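Glutamate--cysteine ligase GshA (Methylobacillus flagellatus KT, PDB 3K1T) is a putative gamma-glutamylcysteine synthetase, a ligase that probably joins glutamate to cysteine in the first step of glutathione synthesis. Local coordinates at the interface of chains A and B. Sequence-based numbering; all coordinates share one arbitrary frame. Chains: chain A/B, Glutamate--cysteine ligase GshA.

The interface of chains A and B. Residues chain A 34, 38, 90, 351-352; chain B 85, 88-89, 93, 125.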
loop_
_atom_site.group_PDB
_atom_site.type_symbol
_atom_site.label_atom_id
_atom_site.label_comp_id
_atom_site.label_asym_id
_atom_site.label_seq_id
_atom_site.Cartn_x
_atom_site.Cartn_y
_atom_site.Cartn_z
ATOM N N ARG A 34 -12.379 6.554 6.246
ATOM C CA ARG A 34 -12.907 5.335 5.610
ATOM C C ARG A 34 -14.394 5.450 5.277
ATOM O O ARG A 34 -14.788 5.032 4.170
ATOM C CB ARG A 34 -12.638 4.072 6.433
ATOM C CG ARG A 34 -11.203 3.579 6.238
ATOM C CD ARG A 34 -11.010 2.224 6.920
ATOM N NE ARG A 34 -10.842 2.286 8.354
ATOM C CZ ARG A 34 -9.641 2.385 8.946
ATOM N NH1 ARG A 34 -8.515 2.451 8.230
ATOM N NH2 ARG A 34 -9.585 2.421 10.238
ATOM N N GLN A 38 -15.912 5.327 1.292
ATOM C CA GLN A 38 -16.975 4.374 0.923
ATOM C C GLN A 38 -18.086 5.077 0.159
ATOM O O GLN A 38 -18.683 4.502 -0.755
ATOM C CB GLN A 38 -17.608 3.686 2.148
ATOM C CG GLN A 38 -16.696 2.720 2.877
ATOM C CD GLN A 38 -17.330 2.085 4.126
ATOM O OE1 GLN A 38 -16.762 2.133 5.241
ATOM N NE2 GLN A 38 -18.482 1.446 3.936
ATOM N N LYS A 90 -9.647 -0.284 -8.178
ATOM C CA LYS A 90 -10.884 0.462 -7.913
ATOM C C LYS A 90 -11.404 1.167 -9.158
ATOM O O LYS A 90 -12.614 1.235 -9.362
ATOM C CB LYS A 90 -10.677 1.535 -6.827
ATOM C CG LYS A 90 -10.555 0.919 -5.452
ATOM C CD LYS A 90 -10.365 1.928 -4.369
ATOM C CE LYS A 90 -10.135 1.185 -3.063
ATOM N NZ LYS A 90 -9.720 2.089 -2.007
ATOM N N HIS A 351 -6.797 6.767 -2.124
ATOM C CA HIS A 351 -6.895 7.682 -0.962
ATOM C C HIS A 351 -5.699 7.549 -0.002
ATOM O O HIS A 351 -5.822 7.865 1.183
ATOM C CB HIS A 351 -8.225 7.500 -0.228
ATOM C CG HIS A 351 -8.515 6.085 0.215
ATOM N ND1 HIS A 351 -9.516 5.317 -0.357
ATOM C CD2 HIS A 351 -7.944 5.313 1.175
ATOM C CE1 HIS A 351 -9.552 4.138 0.250
ATOM N NE2 HIS A 351 -8.617 4.112 1.186
ATOM N N PHE A 352 -4.553 7.089 -0.499
ATOM C CA PHE A 352 -3.367 6.851 0.331
ATOM C C PHE A 352 -2.295 7.889 0.058
ATOM O O PHE A 352 -1.982 8.199 -1.107
ATOM C CB PHE A 352 -2.812 5.449 0.077
ATOM C CG PHE A 352 -3.747 4.372 0.512
ATOM C CD1 PHE A 352 -4.054 4.225 1.873
ATOM C CD2 PHE A 352 -4.358 3.573 -0.385
ATOM C CE1 PHE A 352 -4.938 3.232 2.293
ATOM C CE2 PHE A 352 -5.282 2.595 0.034
ATOM C CZ PHE A 352 -5.574 2.451 1.371
HETATM N N MSE B 85 -4.478 -1.266 6.091
HETATM C CA MSE B 85 -5.668 -0.438 5.800
HETATM C C MSE B 85 -6.551 -0.972 4.680
HETATM O O MSE B 85 -7.779 -0.981 4.796
HETATM C CB MSE B 85 -5.301 1.020 5.488
HETATM C CG MSE B 85 -4.879 1.742 6.707
HETATM SE SE MSE B 85 -4.268 3.559 6.228
HETATM C CE MSE B 85 -4.734 4.423 7.954
ATOM N N VAL B 88 -8.409 -3.977 6.207
ATOM C CA VAL B 88 -9.534 -3.453 6.984
ATOM C C VAL B 88 -10.713 -3.026 6.095
ATOM O O VAL B 88 -11.871 -3.364 6.385
ATOM C CB VAL B 88 -9.086 -2.304 7.880
ATOM C CG1 VAL B 88 -10.319 -1.523 8.487
ATOM C CG2 VAL B 88 -8.117 -2.827 8.957
ATOM N N GLU B 89 -10.442 -2.272 5.036
ATOM C CA GLU B 89 -11.492 -1.821 4.131
ATOM C C GLU B 89 -12.219 -2.945 3.393
ATOM O O GLU B 89 -13.382 -2.775 3.053
ATOM C CB GLU B 89 -10.936 -0.854 3.083
ATOM C CG GLU B 89 -10.479 0.459 3.650
ATOM C CD GLU B 89 -9.702 1.301 2.630
ATOM O OE1 GLU B 89 -9.905 1.073 1.412
ATOM O OE2 GLU B 89 -8.902 2.167 3.061
ATOM N N PRO B 93 -14.985 -3.267 6.975
ATOM C CA PRO B 93 -14.900 -1.879 6.523
ATOM C C PRO B 93 -15.344 -0.836 7.509
ATOM O O PRO B 93 -14.855 0.297 7.445
ATOM C CB PRO B 93 -15.797 -1.847 5.261
ATOM C CG PRO B 93 -16.579 -3.093 5.276
ATOM C CD PRO B 93 -15.721 -4.101 6.015
ATOM N N ALA B 125 -3.034 1.635 11.416
ATOM C CA ALA B 125 -4.094 1.521 10.424
ATOM C C ALA B 125 -5.383 2.176 10.870
ATOM O O ALA B 125 -6.341 2.231 10.111
ATOM C CB ALA B 125 -4.319 0.008 10.001
HETATM O O HOH W 1 -13.535 1.719 9.245
HETATM O O HOH W 2 -13.969 1.010 4.607
#
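A:Arg34 and B:Ala125 meet end-on: both terminal guanidinium nitrogens point at one backbone carbonyl oxygen, which lies in the guanidinium plane. The NH1 of A:Arg34 donates to O of B:Ala125 at 2.9 Å, nearly in line with the carbonyl bond (177°), whereas NH2 makes a longer bond to the same oxygen. A bend at chi3 (-78°) turns the guanidinium away from the line of the aliphatic chain, and CG1 of B:Val88 covers one face near its rim. Nearer the backbone, CD of A:Arg34 packs on CG of B:Glu89 at 3.8 Å. An alanine in place of A:Arg34 would probably leave the B:Ala125 carbonyl without its paired donors and open a gap over B:Val88 and the B:Glu89 methylene.

The close-packed part centres on B:Glu89, which meets A:His351 tip to tip. NE2 of A:His351 donates to the syn side of carboxylate OE2 of B:Glu89 at 2.7 Å. The ring and carboxylate planes are turned 44° apart, and the bond is tilted out of both. CD2 of A:His351 lies over one face of A:Phe352. That phenyl ring in turn brings CE1 to 3.9 Å from CB of the selenomethionine B:Met85. The side-chain amine of A:Lys90 forms a long salt bridge, NZ to OE1 of B:Glu89 at 3.6 Å; together with the imidazole it would be expected to stabilise a carboxylate charge.

The looser side is hydrated. Water 1 links NE of A:Arg34 to the carbonyl O of B:Pro93, lying 2.6 Å from that oxygen. Water 2 joins the same oxygen to the side-chain OE1 of A:Gln38.

In the fold, helix 26-40, the end of helix 77-91, and the start of strand 352-361 with the loop just before it, all of chain A, face helix 77-91 of chain B, its following loop and the loop directly after helix 109-124. Two-fold symmetry repeats the patch with chains exchanged, consistent with a dimer, though the structure alone does not establish one in solution.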